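Local coordinates for thrombospondin related anonymous protein (Plasmodium falciparum, PDB 4F1J) that binds magnesium through its von Willebrand factor A domain and probably serves the malaria parasite in cell adhesion, at residues A[30-35]-A[186-191]; A[9-14]-A[99-104]. One frame throughout, in Å; residues are numbered along the deposited sequence.

The chain enters the central sheet through strand 8-15, which supplies residues 9-14 of contact 2. It then forms helix 22-38, which supplies residues 30-35 of contact 1. Contact 2 closes its loop at residues 99-104, on helix 94-106. Contact 1 closes at residues 186-191, on the C-terminal helix 184-200. The two loops cross, because their segments alternate along the chain. The contacts lie about 19 Å apart between centres, on opposite sides of the chain's centre. Contact 2 ties a central strand to a helix on one sheet face, and contact 1 joins two helices over the other. Their segments meet where M14 CE packs 3.9 Å from A33 CB.

Contact 1. Residues A[30-35]-A[186-191]; sequences VPLAMK and NVIGPF
Two helices of the von Willebrand factor A domain, 22-38 and 184-200, meet through L32, K35 and I188. I188 points toward helix 22-38 and divides at CB: CB and CG1 meet the end of L32, and CG2 turns to K35. L32 CD1 lies 3.5 Å from I188 CB, a snug fit for two carbons, and 3.6 Å from I188 CG1. With CG anti to the backbone N (chi1 171°) and chi2 at 61°, the leucine swings CD1 against the isoleucine. I188 CG2 rests against the aliphatic part of K35. K35 CG is 3.6 Å from I188 CG2, and K35 CD is 3.8 Å from the same methyl. The lysine chain is extended beyond CG and runs past the isoleucine in the opposite direction. Its polar end leaves the apolar patch, and K35 NZ is hydrogen-bonded to the backbone O of K185, in the same helix as I188. One side chain thus joins the helices by both packing and a polar bond. L32 and I188 are buried, whereas K35 is partly exposed. On the sheet side, L32 also touches F149 and I151 of strand 145-151. I188 reaches L36, on the next turn of helix 22-38. F191 continues the packing onto A147 and F149, and V187 packs on A177 of strand 176-179.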
loop_
_atom_site.group_PDB
_atom_site.type_symbol
_atom_site.label_atom_id
_atom_site.label_comp_id
_atom_site.label_asym_id
_atom_site.label_seq_id
_atom_site.Cartn_x
_atom_site.Cartn_y
_atom_site.Cartn_z
ATOM N N VAL A 30 10.454 -2.637 6.512
ATOM C CA VAL A 30 10.521 -1.239 6.938
ATOM C C VAL A 30 11.327 -0.386 5.935
ATOM O O VAL A 30 10.847 0.653 5.494
ATOM C CB VAL A 30 10.956 -1.086 8.430
ATOM C CG1 VAL A 30 11.342 0.346 8.759
ATOM C CG2 VAL A 30 9.792 -1.558 9.358
ATOM N N PRO A 31 12.551 -0.815 5.573
ATOM C CA PRO A 31 13.280 -0.116 4.501
ATOM C C PRO A 31 12.545 -0.005 3.165
ATOM O O PRO A 31 12.741 0.982 2.445
ATOM C CB PRO A 31 14.562 -0.928 4.359
ATOM C CG PRO A 31 14.772 -1.529 5.714
ATOM C CD PRO A 31 13.385 -1.859 6.212
ATOM N N LEU A 32 11.715 -0.991 2.832
ATOM C CA LEU A 32 10.940 -0.946 1.587
ATOM C C LEU A 32 9.886 0.165 1.640
ATOM O O LEU A 32 9.727 0.915 0.670
ATOM C CB LEU A 32 10.244 -2.264 1.349
ATOM C CG LEU A 32 9.218 -2.343 0.226
ATOM C CD1 LEU A 32 9.870 -2.032 -1.106
ATOM C CD2 LEU A 32 8.562 -3.745 0.222
ATOM N N ALA A 33 9.151 0.234 2.749
ATOM C CA ALA A 33 8.149 1.294 2.963
ATOM C C ALA A 33 8.848 2.662 2.916
ATOM O O ALA A 33 8.330 3.623 2.357
ATOM C CB ALA A 33 7.439 1.103 4.300
ATOM N N MET A 34 10.033 2.754 3.517
ATOM C CA MET A 34 10.818 3.992 3.439
ATOM C C MET A 34 11.180 4.419 2.005
ATOM O O MET A 34 10.976 5.602 1.627
ATOM C CB MET A 34 12.049 3.892 4.349
ATOM C CG MET A 34 11.638 3.892 5.791
ATOM S SD MET A 34 13.015 3.716 6.945
ATOM C CE MET A 34 13.621 5.399 6.957
ATOM N N LYS A 35 11.713 3.488 1.221
ATOM C CA LYS A 35 12.062 3.741 -0.164
ATOM C C LYS A 35 10.811 4.059 -1.002
ATOM O O LYS A 35 10.860 4.873 -1.898
ATOM C CB LYS A 35 12.835 2.553 -0.766
ATOM C CG LYS A 35 13.426 2.855 -2.140
ATOM C CD LYS A 35 14.582 1.988 -2.488
ATOM C CE LYS A 35 15.127 2.336 -3.888
ATOM N NZ LYS A 35 16.315 1.518 -4.280
ATOM N N ASN A 186 15.101 -3.022 -5.047
ATOM C CA ASN A 186 15.369 -2.885 -6.489
ATOM C C ASN A 186 14.126 -2.911 -7.364
ATOM O O ASN A 186 14.182 -2.528 -8.535
ATOM C CB ASN A 186 16.306 -3.990 -6.943
ATOM C CG ASN A 186 17.608 -3.996 -6.174
ATOM O OD1 ASN A 186 18.046 -5.045 -5.682
ATOM N ND2 ASN A 186 18.241 -2.827 -6.063
ATOM N N VAL A 187 13.010 -3.370 -6.812
ATOM C CA VAL A 187 11.767 -3.530 -7.586
ATOM C C VAL A 187 10.808 -2.356 -7.315
ATOM O O VAL A 187 10.015 -1.996 -8.178
ATOM C CB VAL A 187 11.085 -4.899 -7.300
ATOM C CG1 VAL A 187 9.813 -5.068 -8.175
ATOM C CG2 VAL A 187 12.066 -6.050 -7.571
ATOM N N ILE A 188 10.950 -1.716 -6.157
ATOM C CA ILE A 188 9.957 -0.724 -5.693
ATOM C C ILE A 188 9.944 0.552 -6.545
ATOM O O ILE A 188 8.883 1.097 -6.834
ATOM C CB ILE A 188 10.139 -0.391 -4.173
ATOM C CG1 ILE A 188 8.945 0.420 -3.623
ATOM C CG2 ILE A 188 11.443 0.369 -3.925
ATOM C CD1 ILE A 188 7.610 -0.274 -3.693
ATOM N N GLY A 189 11.117 1.011 -6.977
ATOM C CA GLY A 189 11.184 2.207 -7.838
ATOM C C GLY A 189 10.452 2.054 -9.160
ATOM O O GLY A 189 9.536 2.822 -9.449
ATOM N N PRO A 190 10.843 1.055 -9.985
ATOM C CA PRO A 190 10.123 0.762 -11.220
ATOM C C PRO A 190 8.621 0.525 -11.011
ATOM O O PRO A 190 7.799 0.972 -11.808
ATOM C CB PRO A 190 10.820 -0.501 -11.716
ATOM C CG PRO A 190 12.223 -0.357 -11.208
ATOM C CD PRO A 190 12.039 0.196 -9.839
ATOM N N PHE A 191 8.267 -0.155 -9.924
ATOM C CA PHE A 191 6.856 -0.369 -9.591
ATOM C C PHE A 191 6.119 0.965 -9.387
ATOM O O PHE A 191 5.073 1.203 -9.998
ATOM C CB PHE A 191 6.740 -1.290 -8.365
ATOM C CG PHE A 191 5.344 -1.378 -7.776
ATOM C CD1 PHE A 191 4.321 -2.086 -8.422
ATOM C CD2 PHE A 191 5.066 -0.793 -6.562
ATOM C CE1 PHE A 191 3.043 -2.173 -7.859
ATOM C CE2 PHE A 191 3.785 -0.884 -6.001
ATOM C CZ PHE A 191 2.791 -1.587 -6.652
#

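Contact 2. Residues A[9-14]-A[99-104]; sequences DLYLLM and LQVRKH. With SO4 (sulfate ion), chain F.
Between the central sheet and helix 94-106, Y11 and L13 of strand 8-15 pack on V101 and H104. V101 uses both methyls. V101 CG1 sits 3.9 Å from the centroid of the Y11 ring, 7° off the ring normal, in a CH-pi contact. V101 CG2 lies 3.7 Å from Y11 CB and also meets L13 CD2 at 3.9 Å, bridging the two strand residues. The Y11 and H104 rings form a T-shaped (edge-to-face) pair. Their planes are at 72° and their centroids 5.7 Å apart, with Y11 CE2 over the imidazole face, off-centre toward its rim. The H104 ring is held by its own helix. H104 ND1 donates to Q100 O at 2.7 Å, with the oxygen in the imidazole plane. H104 N reaches Q100 O from the opposite face of the carbonyl, so that oxygen takes two bonds. Y11 OH is hydrogen-bonded to Q116 OE1 of the adjacent strand 115-122. On the outer side of the helix, R102 NH1 makes a weak hydrogen bond to O2 of a sulfate ion, probably from the crystallisation liquor. R142 NE is hydrogen-bonded to the same ion, and R102 NE forms a salt bridge with E135 of helix 129-141. Strand and helix run nearly antiparallel, at 158°. Such packing is typical of the Rossmann-like von Willebrand factor A fold, where helices cover both sheet faces.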
loop_
_atom_site.group_PDB
_atom_site.type_symbol
_atom_site.label_atom_id
_atom_site.label_comp_id
_atom_site.label_asym_id
_atom_site.label_seq_id
_atom_site.Cartn_x
_atom_site.Cartn_y
_atom_site.Cartn_z
ATOM N N ASP A 9 -4.238 11.213 -3.254
ATOM C CA ASP A 9 -4.326 10.727 -1.876
ATOM C C ASP A 9 -3.897 9.269 -1.985
ATOM O O ASP A 9 -4.539 8.470 -2.697
ATOM C CB ASP A 9 -5.735 10.872 -1.287
ATOM C CG ASP A 9 -6.153 12.319 -1.101
ATOM O OD1 ASP A 9 -5.261 13.184 -0.875
ATOM O OD2 ASP A 9 -7.384 12.577 -1.096
ATOM N N LEU A 10 -2.781 8.932 -1.332
ATOM C CA LEU A 10 -2.169 7.604 -1.506
ATOM C C LEU A 10 -2.244 6.876 -0.171
ATOM O O LEU A 10 -1.722 7.349 0.830
ATOM C CB LEU A 10 -0.720 7.722 -2.003
ATOM C CG LEU A 10 -0.020 6.462 -2.499
ATOM C CD1 LEU A 10 1.212 6.793 -3.342
ATOM C CD2 LEU A 10 0.369 5.549 -1.293
ATOM N N TYR A 11 -2.963 5.762 -0.176
ATOM C CA TYR A 11 -3.238 4.964 0.998
ATOM C C TYR A 11 -2.334 3.735 0.974
ATOM O O TYR A 11 -2.599 2.714 0.283
ATOM C CB TYR A 11 -4.710 4.515 1.083
ATOM C CG TYR A 11 -5.712 5.631 0.982
ATOM C CD1 TYR A 11 -6.103 6.136 -0.258
ATOM C CD2 TYR A 11 -6.235 6.215 2.098
ATOM C CE1 TYR A 11 -7.005 7.190 -0.348
ATOM C CE2 TYR A 11 -7.140 7.250 2.020
ATOM C CZ TYR A 11 -7.536 7.730 0.792
ATOM O OH TYR A 11 -8.422 8.805 0.747
ATOM N N LEU A 12 -1.263 3.841 1.748
ATOM C CA LEU A 12 -0.305 2.745 1.912
ATOM C C LEU A 12 -0.818 1.743 2.972
ATOM O O LEU A 12 -0.994 2.103 4.148
ATOM C CB LEU A 12 1.075 3.312 2.295
ATOM C CG LEU A 12 2.159 2.266 2.564
ATOM C CD1 LEU A 12 2.444 1.406 1.338
ATOM C CD2 LEU A 12 3.445 3.007 3.084
ATOM N N LEU A 13 -1.056 0.486 2.562
ATOM C CA LEU A 13 -1.558 -0.543 3.466
ATOM C C LEU A 13 -0.458 -1.583 3.571
ATOM O O LEU A 13 -0.160 -2.289 2.599
ATOM C CB LEU A 13 -2.858 -1.205 2.943
ATOM C CG LEU A 13 -3.961 -0.310 2.392
ATOM C CD1 LEU A 13 -5.257 -1.081 2.182
ATOM C CD2 LEU A 13 -4.230 0.949 3.183
ATOM N N MET A 14 0.151 -1.663 4.754
ATOM C CA MET A 14 1.374 -2.457 4.927
ATOM C C MET A 14 1.088 -3.691 5.789
ATOM O O MET A 14 0.818 -3.577 6.970
ATOM C CB MET A 14 2.450 -1.579 5.557
ATOM C CG MET A 14 3.756 -2.272 5.765
ATOM S SD MET A 14 4.958 -1.103 6.426
ATOM C CE MET A 14 6.486 -2.065 6.316
ATOM N N LEU A 99 -11.298 -1.536 4.233
ATOM C CA LEU A 99 -12.433 -0.893 4.905
ATOM C C LEU A 99 -12.067 0.493 5.478
ATOM O O LEU A 99 -12.843 1.440 5.392
ATOM C CB LEU A 99 -12.988 -1.790 6.007
ATOM C CG LEU A 99 -14.109 -1.201 6.887
ATOM C CD1 LEU A 99 -15.296 -0.749 6.055
ATOM C CD2 LEU A 99 -14.504 -2.252 7.897
ATOM N N GLN A 100 -10.876 0.630 6.043
ATOM C CA GLN A 100 -10.470 1.932 6.622
ATOM C C GLN A 100 -10.359 2.978 5.532
ATOM O O GLN A 100 -10.719 4.147 5.748
ATOM C CB GLN A 100 -9.162 1.820 7.381
ATOM C CG GLN A 100 -9.194 0.812 8.542
ATOM C CD GLN A 100 -10.460 0.863 9.366
ATOM O OE1 GLN A 100 -10.818 1.912 9.924
ATOM N NE2 GLN A 100 -11.184 -0.252 9.421
ATOM N N VAL A 101 -9.871 2.568 4.360
ATOM C CA VAL A 101 -9.826 3.481 3.212
ATOM C C VAL A 101 -11.245 3.913 2.814
ATOM O O VAL A 101 -11.512 5.098 2.620
ATOM C CB VAL A 101 -9.110 2.877 2.032
ATOM C CG1 VAL A 101 -9.215 3.798 0.813
ATOM C CG2 VAL A 101 -7.631 2.615 2.402
ATOM N N ARG A 102 -12.153 2.945 2.705
ATOM C CA ARG A 102 -13.524 3.266 2.333
ATOM C C ARG A 102 -14.175 4.164 3.371
ATOM O O ARG A 102 -15.016 4.962 3.018
ATOM C CB ARG A 102 -14.323 1.976 2.109
ATOM C CG ARG A 102 -15.736 2.177 1.514
ATOM C CD ARG A 102 -16.295 0.840 1.017
ATOM N NE ARG A 102 -16.475 -0.115 2.097
ATOM C CZ ARG A 102 -17.604 -0.306 2.767
ATOM N NH1 ARG A 102 -18.670 0.426 2.503
ATOM N NH2 ARG A 102 -17.661 -1.224 3.727
ATOM N N LYS A 103 -13.777 4.067 4.652
ATOM C CA LYS A 103 -14.332 4.958 5.685
ATOM C C LYS A 103 -13.875 6.404 5.443
ATOM O O LYS A 103 -14.664 7.331 5.629
ATOM C CB LYS A 103 -13.966 4.480 7.099
ATOM C CG LYS A 103 -14.757 3.288 7.568
ATOM C CD LYS A 103 -14.160 2.734 8.854
ATOM N N HIS A 104 -12.623 6.602 5.018
ATOM C CA HIS A 104 -12.175 7.946 4.625
ATOM C C HIS A 104 -13.083 8.505 3.533
ATOM O O HIS A 104 -13.474 9.681 3.575
ATOM C CB HIS A 104 -10.726 7.960 4.113
ATOM C CG HIS A 104 -9.698 7.786 5.188
ATOM N ND1 HIS A 104 -9.497 6.592 5.842
ATOM C CD2 HIS A 104 -8.804 8.660 5.718
ATOM C CE1 HIS A 104 -8.521 6.736 6.727
ATOM N NE2 HIS A 104 -8.077 7.981 6.669
HETATM S S SO4 F . -19.976 2.464 0.047
HETATM O O1 SO4 F . -18.868 2.235 -0.871
HETATM O O2 SO4 F . -19.505 3.146 1.250
HETATM O O3 SO4 F . -20.991 3.290 -0.587
HETATM O O4 SO4 F . -20.586 1.181 0.383
#